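Sugar ABC transporter, periplasmic sugar-binding protein (PDB 4IRX) binds myo-inositol in the cleft between its two lobes and probably hands it to an ABC transporter for uptake from the periplasm. Local coordinates at residues 15-18 and 19-22; 144-147 and 148-152; 173-176 and 177-180; 181-184 and 185-189. One frame throughout, in Å; residues are numbered along the deposited sequence.

Contact 1. Residues 15-18 and 19-22; sequences FNDL and SQPF. With INS (1,2,3,4,5,6-hexahydroxy-cyclohexane), chain C.
D17 and S19 hold each other round a type I beta turn, D17 to Q20, that carries the chain from strand 10-15 into helix 21-37. OD1 of D17 takes two donors from one residue: the backbone N of S19 at 2.9 Å and S19 OG at 2.6 Å. Both come from the same face of the carboxylate, above its plane. D17 can do this because its CG stands anti to its own backbone N (chi1 -174°), which carries the carboxylate forward over the turn; serine suits the partner position, being short enough to fold its hydroxyl back. The turn itself is closed by Q20 N giving a hydrogen bond to D17 O at 3.3 Å. OD2 of D17 has partners of its own: a water 2.7 Å away that probably donates to it, and K175 across the cleft. The same water accepts from Q20 NE2, so D17 is second shell to the ligand: Q20, extended beyond CG, presents OE1 to inositol O4 at 2.6 Å, while NE2 also reaches D140. With D17 replaced by an alanine, S19 N and OG would probably lose their shared acceptor, K175 this countercharge, and the Q20 amide one of its restraints. F22 adds an apolar surface: one face of its ring lies against the inositol, C2 sitting 3.5 Å above the ring centre. A hydroxyl is thus met by an amide and a C-H side of the ring by an aromatic face, the pairing common in carbohydrate-binding sites.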
loop_
_atom_site.group_PDB
_atom_site.type_symbol
_atom_site.label_atom_id
_atom_site.label_comp_id
_atom_site.label_asym_id
_atom_site.label_seq_id
_atom_site.Cartn_x
_atom_site.Cartn_y
_atom_site.Cartn_z
ATOM N N PHE A 15 4.043 9.469 7.959
ATOM C CA PHE A 15 3.441 8.186 7.613
ATOM C C PHE A 15 2.015 8.109 8.103
ATOM O O PHE A 15 1.711 8.634 9.163
ATOM C CB PHE A 15 4.248 7.048 8.261
ATOM C CG PHE A 15 5.547 6.737 7.545
ATOM C CD1 PHE A 15 5.561 5.843 6.490
ATOM C CD2 PHE A 15 6.744 7.324 7.933
ATOM C CE1 PHE A 15 6.734 5.552 5.811
ATOM C CE2 PHE A 15 7.930 7.042 7.261
ATOM C CZ PHE A 15 7.932 6.145 6.202
ATOM N N ASN A 16 1.148 7.458 7.347
ATOM C CA ASN A 16 -0.231 7.289 7.793
ATOM C C ASN A 16 -0.397 6.460 9.062
ATOM O O ASN A 16 -1.213 6.814 9.912
ATOM C CB ASN A 16 -1.103 6.723 6.670
ATOM C CG ASN A 16 -0.550 5.447 6.092
ATOM O OD1 ASN A 16 0.530 5.448 5.511
ATOM N ND2 ASN A 16 -1.297 4.350 6.216
ATOM N N ASP A 17 0.343 5.362 9.187
ATOM C CA ASP A 17 0.202 4.451 10.319
ATOM C C ASP A 17 1.413 3.529 10.363
ATOM O O ASP A 17 1.503 2.577 9.582
ATOM C CB ASP A 17 -1.076 3.615 10.165
ATOM C CG ASP A 17 -1.366 2.752 11.391
ATOM O OD1 ASP A 17 -0.503 2.682 12.295
ATOM O OD2 ASP A 17 -2.453 2.141 11.456
ATOM N N LEU A 18 2.337 3.804 11.287
ATOM C CA LEU A 18 3.557 3.004 11.420
ATOM C C LEU A 18 3.366 1.727 12.230
ATOM O O LEU A 18 4.318 1.041 12.552
ATOM C CB LEU A 18 4.750 3.838 11.913
ATOM C CG LEU A 18 5.477 4.587 10.792
ATOM C CD1 LEU A 18 6.396 5.667 11.359
ATOM C CD2 LEU A 18 6.310 3.591 9.989
ATOM N N SER A 19 2.118 1.379 12.521
ATOM C CA SER A 19 1.843 0.038 13.021
ATOM C C SER A 19 1.670 -0.987 11.879
ATOM O O SER A 19 1.573 -2.193 12.141
ATOM C CB SER A 19 0.627 0.036 13.936
ATOM O OG SER A 19 -0.553 0.218 13.197
ATOM N N GLN A 20 1.659 -0.519 10.622
ATOM C CA GLN A 20 1.543 -1.440 9.485
ATOM C C GLN A 20 2.911 -1.967 9.105
ATOM O O GLN A 20 3.839 -1.188 8.882
ATOM C CB GLN A 20 0.952 -0.740 8.258
ATOM C CG GLN A 20 -0.479 -0.273 8.417
ATOM C CD GLN A 20 -1.104 0.141 7.119
ATOM O OE1 GLN A 20 -0.621 -0.214 6.052
ATOM N NE2 GLN A 20 -2.157 0.935 7.195
ATOM N N PRO A 21 3.054 -3.296 8.991
ATOM C CA PRO A 21 4.344 -3.916 8.656
ATOM C C PRO A 21 4.948 -3.404 7.365
ATOM O O PRO A 21 6.163 -3.251 7.298
ATOM C CB PRO A 21 4.001 -5.400 8.489
ATOM C CG PRO A 21 2.688 -5.588 9.141
ATOM C CD PRO A 21 1.990 -4.290 9.249
ATOM N N PHE A 22 4.116 -3.149 6.359
ATOM C CA PHE A 22 4.618 -2.625 5.095
ATOM C C PHE A 22 5.360 -1.330 5.320
ATOM O O PHE A 22 6.422 -1.111 4.747
ATOM C CB PHE A 22 3.435 -2.391 4.170
ATOM C CG PHE A 22 3.779 -1.738 2.865
ATOM C CD1 PHE A 22 4.249 -2.493 1.810
ATOM C CD2 PHE A 22 3.546 -0.385 2.675
ATOM C CE1 PHE A 22 4.543 -1.900 0.580
ATOM C CE2 PHE A 22 3.816 0.219 1.431
ATOM C CZ PHE A 22 4.302 -0.553 0.385
HETATM C C1 INS C . 0.288 -0.053 0.830
HETATM C C2 INS C . 0.477 -1.454 1.309
HETATM C C3 INS C . 0.014 -1.540 2.741
HETATM C C4 INS C . -1.436 -1.188 2.839
HETATM C C5 INS C . -1.651 0.216 2.412
HETATM C C6 INS C . -1.137 0.433 1.007
HETATM O O1 INS C . 0.680 0.057 -0.515
HETATM O O2 INS C . -0.234 -2.331 0.488
HETATM O O3 INS C . 0.256 -2.822 3.266
HETATM O O4 INS C . -1.909 -1.390 4.132
HETATM O O5 INS C . -3.004 0.524 2.513
HETATM O O6 INS C . -1.359 1.750 0.572
HETATM O O HOH W 1 -3.923 1.851 9.183
#

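Contact 2. Residues 144-147 and 148-152; sequences SSSI and ERVKG. With INS (1,2,3,4,5,6-hexahydroxy-cyclohexane), chain C.
R149 and S145 reach the inositol from the first turns of helix 144-160, the helix of the beta-alpha-beta unit formed with strands 132-138 and 164-171. The guanidinium grips two neighbouring hydroxyls: NH2 gives a hydrogen bond to inositol O1 at 2.8 Å, with O1 at the edge and in the plane of the group, and NH1 gives one to O2 at 2.9 Å. A long, flat, multiply donating side chain suits this task; its bend at chi3 (-132°) helps turn the group to the ligand, while N113, bonded to NE, and F228, in a cation-pi contact, help fix it. A leucine in place of R149 would probably leave inositol O1 and O2 without these donors and F228 without its cation. S145, one turn earlier, lies 2.6 Å from inositol O6 through its OG, in a hydrogen bond whose proton has another acceptor nearby. Farther out, a water joins S144 OG, itself bonded to N98, to E148 OE1. The backbone bonds E148 to S144, R149 to S145, V150 to S146 and K151 to I147 keep these residues on regular helical turns. Between the two ligand-binding side chains, S145 CB lies over one face of the R149 guanidinium, toward its rim, 3.8 Å above the plane.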
loop_
_atom_site.group_PDB
_atom_site.type_symbol
_atom_site.label_atom_id
_atom_site.label_comp_id
_atom_site.label_asym_id
_atom_site.label_seq_id
_atom_site.Cartn_x
_atom_site.Cartn_y
_atom_site.Cartn_z
ATOM N N SER A 144 -5.880 6.271 -1.904
ATOM C CA SER A 144 -5.895 6.053 -3.358
ATOM C C SER A 144 -5.452 4.638 -3.733
ATOM O O SER A 144 -5.905 4.073 -4.726
ATOM C CB SER A 144 -5.015 7.068 -4.094
ATOM O OG SER A 144 -3.639 6.780 -3.878
ATOM N N SER A 145 -4.579 4.042 -2.923
ATOM C CA SER A 145 -4.088 2.714 -3.256
ATOM C C SER A 145 -5.206 1.678 -3.180
ATOM O O SER A 145 -5.266 0.766 -4.012
ATOM C CB SER A 145 -2.907 2.329 -2.379
ATOM O OG SER A 145 -3.302 2.320 -1.022
ATOM N N SER A 146 -6.091 1.814 -2.199
ATOM C CA SER A 146 -7.244 0.926 -2.091
ATOM C C SER A 146 -8.203 1.168 -3.246
ATOM O O SER A 146 -8.620 0.238 -3.934
ATOM C CB SER A 146 -7.947 1.151 -0.767
ATOM O OG SER A 146 -9.024 0.242 -0.629
ATOM N N ILE A 147 -8.564 2.421 -3.455
ATOM C CA ILE A 147 -9.483 2.771 -4.529
ATOM C C ILE A 147 -8.999 2.266 -5.884
ATOM O O ILE A 147 -9.768 1.664 -6.642
ATOM C CB ILE A 147 -9.704 4.297 -4.548
ATOM C CG1 ILE A 147 -10.355 4.729 -3.231
ATOM C CG2 ILE A 147 -10.514 4.701 -5.761
ATOM C CD1 ILE A 147 -10.324 6.223 -2.983
ATOM N N GLU A 148 -7.719 2.459 -6.169
ATOM C CA GLU A 148 -7.169 2.046 -7.459
ATOM C C GLU A 148 -6.962 0.531 -7.586
ATOM O O GLU A 148 -7.209 -0.057 -8.646
ATOM C CB GLU A 148 -5.857 2.783 -7.717
ATOM C CG GLU A 148 -6.073 4.263 -7.975
ATOM C CD GLU A 148 -4.782 5.039 -7.967
ATOM O OE1 GLU A 148 -3.716 4.404 -7.843
ATOM O OE2 GLU A 148 -4.840 6.281 -8.065
ATOM N N ARG A 149 -6.522 -0.116 -6.514
ATOM C CA ARG A 149 -6.410 -1.573 -6.527
ATOM C C ARG A 149 -7.748 -2.222 -6.769
ATOM O O ARG A 149 -7.838 -3.165 -7.555
ATOM C CB ARG A 149 -5.849 -2.125 -5.213
ATOM C CG ARG A 149 -4.390 -2.403 -5.271
ATOM C CD ARG A 149 -3.797 -2.708 -3.902
ATOM N NE ARG A 149 -2.595 -1.902 -3.779
ATOM C CZ ARG A 149 -1.895 -1.734 -2.668
ATOM N NH1 ARG A 149 -2.280 -2.355 -1.553
ATOM N NH2 ARG A 149 -0.842 -0.933 -2.667
ATOM N N VAL A 150 -8.775 -1.752 -6.070
ATOM C CA VAL A 150 -10.123 -2.249 -6.227
ATOM C C VAL A 150 -10.588 -2.059 -7.679
ATOM O O VAL A 150 -11.178 -2.942 -8.277
ATOM C CB VAL A 150 -11.063 -1.523 -5.229
ATOM C CG1 VAL A 150 -12.461 -1.610 -5.666
ATOM C CG2 VAL A 150 -10.909 -2.126 -3.848
ATOM N N LYS A 151 -10.300 -0.870 -8.235
ATOM C CA LYS A 151 -10.718 -0.593 -9.629
ATOM C C LYS A 151 -10.078 -1.599 -10.593
ATOM O O LYS A 151 -10.728 -2.118 -11.475
ATOM C CB LYS A 151 -10.413 0.852 -10.072
ATOM C CG LYS A 151 -10.566 1.010 -11.588
ATOM C CD LYS A 151 -10.546 2.414 -12.104
ATOM C CE LYS A 151 -11.019 2.400 -13.555
ATOM N NZ LYS A 151 -10.040 1.740 -14.476
ATOM N N GLY A 152 -8.793 -1.900 -10.408
ATOM C CA GLY A 152 -8.098 -2.838 -11.275
ATOM C C GLY A 152 -8.679 -4.254 -11.167
ATOM O O GLY A 152 -8.842 -4.960 -12.167
HETATM C C1 INS C . 0.288 -0.053 0.830
HETATM C C2 INS C . 0.477 -1.454 1.309
HETATM C C3 INS C . 0.014 -1.540 2.741
HETATM C C4 INS C . -1.436 -1.188 2.839
HETATM C C5 INS C . -1.651 0.216 2.412
HETATM C C6 INS C . -1.137 0.433 1.007
HETATM O O1 INS C . 0.680 0.057 -0.515
HETATM O O2 INS C . -0.234 -2.331 0.488
HETATM O O3 INS C . 0.256 -2.822 3.266
HETATM O O4 INS C . -1.909 -1.390 4.132
HETATM O O5 INS C . -3.004 0.524 2.513
HETATM O O6 INS C . -1.359 1.750 0.572
HETATM O O HOH W 2 -2.424 4.891 -5.587
#

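Contact 3. Residues 173-176 and 177-180; sequences NSKR and DQAL. With INS (1,2,3,4,5,6-hexahydroxy-cyclohexane), chain C.
The inositol pocket and the start of helix 176-189 meet in this loop-to-helix junction, where N173 and Q178 tie the loop to the first turn. N173 ND2 gives a hydrogen bond to Q178 OE1 at 2.8 Å, almost straight at 174°. It arrives in the carbonyl plane on a lone pair of OE1, and OE1 in turn lies in the amide plane of N173, although the two amide planes are turned 57° apart. An extended glutamine can reach back over K175 to the loop, and its NE2 passes 3.9 Å from K175 CG. K175 is the N-cap residue; its carbonyl O accepts from A179 N at 2.9 Å, beginning the helical pattern that R176 O continues with L180 N. D177 bends its OD1 back to 3.3 Å from K175 CB. On the pocket side, S174 places OG 2.8 Å from inositol O4, a hydrogen bond in which the proton has a rival acceptor; the same OG bonds to D140 N. Both N173 and S174 have positive phi, and this left-handed bend probably helps to aim the serine at the ligand while N173 faces the helix. R176 forms salt bridges with D204 and E233, which probably help to fix the loop that presents S174 to the inositol.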
loop_
_atom_site.group_PDB
_atom_site.type_symbol
_atom_site.label_atom_id
_atom_site.label_comp_id
_atom_site.label_asym_id
_atom_site.label_seq_id
_atom_site.Cartn_x
_atom_site.Cartn_y
_atom_site.Cartn_z
ATOM N N ASN A 173 -9.440 -2.878 6.671
ATOM C CA ASN A 173 -8.754 -1.690 7.185
ATOM C C ASN A 173 -7.244 -1.883 7.381
ATOM O O ASN A 173 -6.626 -1.287 8.252
ATOM C CB ASN A 173 -9.445 -1.223 8.487
ATOM C CG ASN A 173 -10.863 -0.779 8.236
ATOM O OD1 ASN A 173 -11.096 0.163 7.487
ATOM N ND2 ASN A 173 -11.827 -1.478 8.832
ATOM N N SER A 174 -6.662 -2.754 6.553
ATOM C CA SER A 174 -5.225 -3.058 6.627
ATOM C C SER A 174 -4.809 -3.580 8.007
ATOM O O SER A 174 -3.750 -3.220 8.556
ATOM C CB SER A 174 -4.393 -1.814 6.247
ATOM O OG SER A 174 -4.580 -1.477 4.871
ATOM N N LYS A 175 -5.666 -4.398 8.596
ATOM C CA LYS A 175 -5.361 -5.004 9.883
ATOM C C LYS A 175 -5.541 -6.508 9.837
ATOM O O LYS A 175 -6.583 -7.008 9.407
ATOM C CB LYS A 175 -6.236 -4.393 10.977
ATOM C CG LYS A 175 -6.037 -2.889 11.178
ATOM C CD LYS A 175 -4.722 -2.587 11.885
ATOM C CE LYS A 175 -4.145 -1.236 11.463
ATOM N NZ LYS A 175 -2.840 -0.967 12.136
ATOM N N ARG A 176 -4.528 -7.238 10.275
ATOM C CA ARG A 176 -4.563 -8.689 10.249
ATOM C C ARG A 176 -5.679 -9.249 11.135
ATOM O O ARG A 176 -6.349 -10.232 10.748
ATOM C CB ARG A 176 -3.208 -9.281 10.651
ATOM C CG ARG A 176 -3.167 -10.779 10.452
ATOM C CD ARG A 176 -1.811 -11.363 10.738
ATOM N NE ARG A 176 -0.790 -10.766 9.895
ATOM C CZ ARG A 176 0.435 -11.270 9.739
ATOM N NH1 ARG A 176 0.773 -12.395 10.370
ATOM N NH2 ARG A 176 1.314 -10.642 8.951
ATOM N N ASP A 177 -5.892 -8.621 12.299
ATOM C CA ASP A 177 -6.928 -9.094 13.233
ATOM C C ASP A 177 -8.331 -8.941 12.646
ATOM O O ASP A 177 -9.174 -9.853 12.780
ATOM C CB ASP A 177 -6.803 -8.426 14.630
ATOM C CG ASP A 177 -6.986 -6.917 14.589
ATOM O OD1 ASP A 177 -6.356 -6.269 13.744
ATOM O OD2 ASP A 177 -7.763 -6.372 15.409
ATOM N N GLN A 178 -8.603 -7.829 11.974
ATOM C CA GLN A 178 -9.880 -7.654 11.285
ATOM C C GLN A 178 -9.997 -8.601 10.100
ATOM O O GLN A 178 -11.063 -9.151 9.830
ATOM C CB GLN A 178 -10.120 -6.211 10.846
ATOM C CG GLN A 178 -10.228 -5.248 12.025
ATOM C CD GLN A 178 -10.470 -3.818 11.575
ATOM O OE1 GLN A 178 -11.259 -3.566 10.681
ATOM N NE2 GLN A 178 -9.782 -2.886 12.197
ATOM N N ALA A 179 -8.904 -8.777 9.380
ATOM C CA ALA A 179 -8.920 -9.716 8.280
ATOM C C ALA A 179 -9.352 -11.116 8.717
ATOM O O ALA A 179 -10.121 -11.781 8.011
ATOM C CB ALA A 179 -7.554 -9.758 7.593
ATOM N N LEU A 180 -8.908 -11.555 9.888
ATOM C CA LEU A 180 -9.287 -12.893 10.350
ATOM C C LEU A 180 -10.806 -12.985 10.566
ATOM O O LEU A 180 -11.488 -13.848 10.009
ATOM C CB LEU A 180 -8.523 -13.265 11.638
ATOM C CG LEU A 180 -8.954 -14.565 12.326
ATOM C CD1 LEU A 180 -8.770 -15.716 11.413
ATOM C CD2 LEU A 180 -8.101 -14.785 13.588
HETATM C C1 INS C . 0.288 -0.053 0.830
HETATM C C2 INS C . 0.477 -1.454 1.309
HETATM C C3 INS C . 0.014 -1.540 2.741
HETATM C C4 INS C . -1.436 -1.188 2.839
HETATM C C5 INS C . -1.651 0.216 2.412
HETATM C C6 INS C . -1.137 0.433 1.007
HETATM O O1 INS C . 0.680 0.057 -0.515
HETATM O O2 INS C . -0.234 -2.331 0.488
HETATM O O3 INS C . 0.256 -2.822 3.266
HETATM O O4 INS C . -1.909 -1.390 4.132
HETATM O O5 INS C . -3.004 0.524 2.513
HETATM O O6 INS C . -1.359 1.750 0.572
#

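Contact 4. Residues 181-184 and 185-189; sequences TVTQ and NILTS
V182 and I186, one turn apart on helix 176-189, form the apolar side of this contact. Their side chains run side by side in the same direction, V182 CG1 meeting I186 CD1 at 3.9 Å; the CD1 methyl gets there because CG1 of I186 stands anti to the carbonyl carbon (chi1 -68°). T183 and L187 repeat the pattern, T183 CG2 lying 4.1 Å from L187 CD1. Beta-branched and leucine side chains suit these places, for V182 and I186 press on strands 132-138 and 164-171, T183 on helix 203-215 and L187 on P195 and L218. The T183 hydroxyl can be buried here, since it bonds to A179 O one turn back.

The backbone supplies the second kind of interaction, four hydrogen bonds, each from a backbone N to the O four residues earlier: N185 to T181, I186 to V182, L187 to T183 at 2.8 Å, and T188 to Q184 at 2.9 Å.

Side-chain hydroxyls make the third. T188 OG1 lies 3.1 Å from Q184 O, in a hydrogen bond whose proton has another acceptor within reach, and S189 OG gives one to I186 O at 2.7 Å. Small hydroxyl residues fit where a carbonyl of the preceding turn lies close by. Inner methyls and outer polar groups such as N185 and T188 together make an amphipathic helix laid on a parallel beta sheet, as in the alpha/beta lobes of periplasmic binding proteins.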
loop_
_atom_site.group_PDB
_atom_site.type_symbol
_atom_site.label_atom_id
_atom_site.label_comp_id
_atom_site.label_asym_id
_atom_site.label_seq_id
_atom_site.Cartn_x
_atom_site.Cartn_y
_atom_site.Cartn_z
ATOM N N THR A 181 -11.355 -12.058 11.335
ATOM C CA THR A 181 -12.762 -12.164 11.685
ATOM C C THR A 181 -13.665 -11.818 10.508
ATOM O O THR A 181 -14.702 -12.465 10.293
ATOM C CB THR A 181 -13.097 -11.300 12.896
ATOM O OG1 THR A 181 -12.690 -9.963 12.646
ATOM C CG2 THR A 181 -12.342 -11.795 14.144
ATOM N N VAL A 182 -13.274 -10.813 9.721
ATOM C CA VAL A 182 -14.059 -10.463 8.537
ATOM C C VAL A 182 -14.116 -11.661 7.580
ATOM O O VAL A 182 -15.175 -12.013 7.068
ATOM C CB VAL A 182 -13.473 -9.224 7.820
ATOM C CG1 VAL A 182 -14.063 -9.070 6.409
ATOM C CG2 VAL A 182 -13.722 -7.984 8.654
ATOM N N THR A 183 -12.976 -12.303 7.344
ATOM C CA THR A 183 -12.922 -13.469 6.465
ATOM C C THR A 183 -13.705 -14.655 7.035
ATOM O O THR A 183 -14.456 -15.312 6.318
ATOM C CB THR A 183 -11.466 -13.861 6.111
ATOM O OG1 THR A 183 -10.819 -12.724 5.518
ATOM C CG2 THR A 183 -11.434 -15.015 5.101
ATOM N N GLN A 184 -13.587 -14.866 8.347
ATOM C CA GLN A 184 -14.359 -15.936 8.975
ATOM C C GLN A 184 -15.849 -15.772 8.755
ATOM O O GLN A 184 -16.542 -16.727 8.387
ATOM C CB GLN A 184 -14.074 -16.009 10.474
ATOM C CG GLN A 184 -12.709 -16.626 10.777
ATOM C CD GLN A 184 -12.474 -16.798 12.255
ATOM O OE1 GLN A 184 -12.570 -15.825 13.023
ATOM N NE2 GLN A 184 -12.180 -18.031 12.674
ATOM N N ASN A 185 -16.347 -14.551 8.944
ATOM C CA ASN A 185 -17.765 -14.305 8.823
ATOM C C ASN A 185 -18.228 -14.479 7.368
ATOM O O ASN A 185 -19.321 -15.006 7.114
ATOM C CB ASN A 185 -18.090 -12.928 9.371
ATOM C CG ASN A 185 -18.130 -12.904 10.876
ATOM O OD1 ASN A 185 -18.219 -13.955 11.517
ATOM N ND2 ASN A 185 -18.044 -11.710 11.458
ATOM N N ILE A 186 -17.386 -14.064 6.417
ATOM C CA ILE A 186 -17.694 -14.260 5.010
ATOM C C ILE A 186 -17.751 -15.747 4.698
ATOM O O ILE A 186 -18.693 -16.217 4.033
ATOM C CB ILE A 186 -16.665 -13.560 4.122
ATOM C CG1 ILE A 186 -16.813 -12.041 4.269
ATOM C CG2 ILE A 186 -16.845 -14.015 2.673
ATOM C CD1 ILE A 186 -15.696 -11.263 3.564
ATOM N N LEU A 187 -16.777 -16.500 5.205
ATOM C CA LEU A 187 -16.780 -17.957 4.970
ATOM C C LEU A 187 -18.020 -18.613 5.553
ATOM O O LEU A 187 -18.618 -19.471 4.920
ATOM C CB LEU A 187 -15.492 -18.608 5.487
ATOM C CG LEU A 187 -14.218 -18.161 4.769
ATOM C CD1 LEU A 187 -13.024 -18.737 5.517
ATOM C CD2 LEU A 187 -14.226 -18.669 3.311
ATOM N N THR A 188 -18.417 -18.193 6.750
ATOM C CA THR A 188 -19.608 -18.739 7.380
ATOM C C THR A 188 -20.848 -18.447 6.548
ATOM O O THR A 188 -21.718 -19.309 6.386
ATOM C CB THR A 188 -19.745 -18.149 8.785
ATOM O OG1 THR A 188 -18.665 -18.635 9.566
ATOM C CG2 THR A 188 -21.101 -18.549 9.432
ATOM N N SER A 189 -20.929 -17.241 5.994
ATOM C CA SER A 189 -22.079 -16.849 5.160
ATOM C C SER A 189 -22.193 -17.646 3.872
ATOM O O SER A 189 -23.269 -17.700 3.284
ATOM C CB SER A 189 -22.037 -15.351 4.870
ATOM O OG SER A 189 -21.139 -15.024 3.807
#

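In the fold
Along the chain the contacts follow in numerical order. Contact 1 leaves strand 10-15 of the seven-stranded mixed sheet, whereas contacts 2, 3 and 4 belong to the lobe built on the parallel sheet 164-171, 132-138, 197-200, 224-226. Contacts 1, 2 and 3 all touch the inositol, so it is held from both lobes. Their centres lie about 18 Å apart for contacts 1 and 2 and for 2 and 3, but about 13 Å for 1 and 3, which touch directly across the cleft. Contact 4 continues helix 176-189 from contact 3, their centres about 12 Å apart, carrying it from the pocket to the outer part of the lobe.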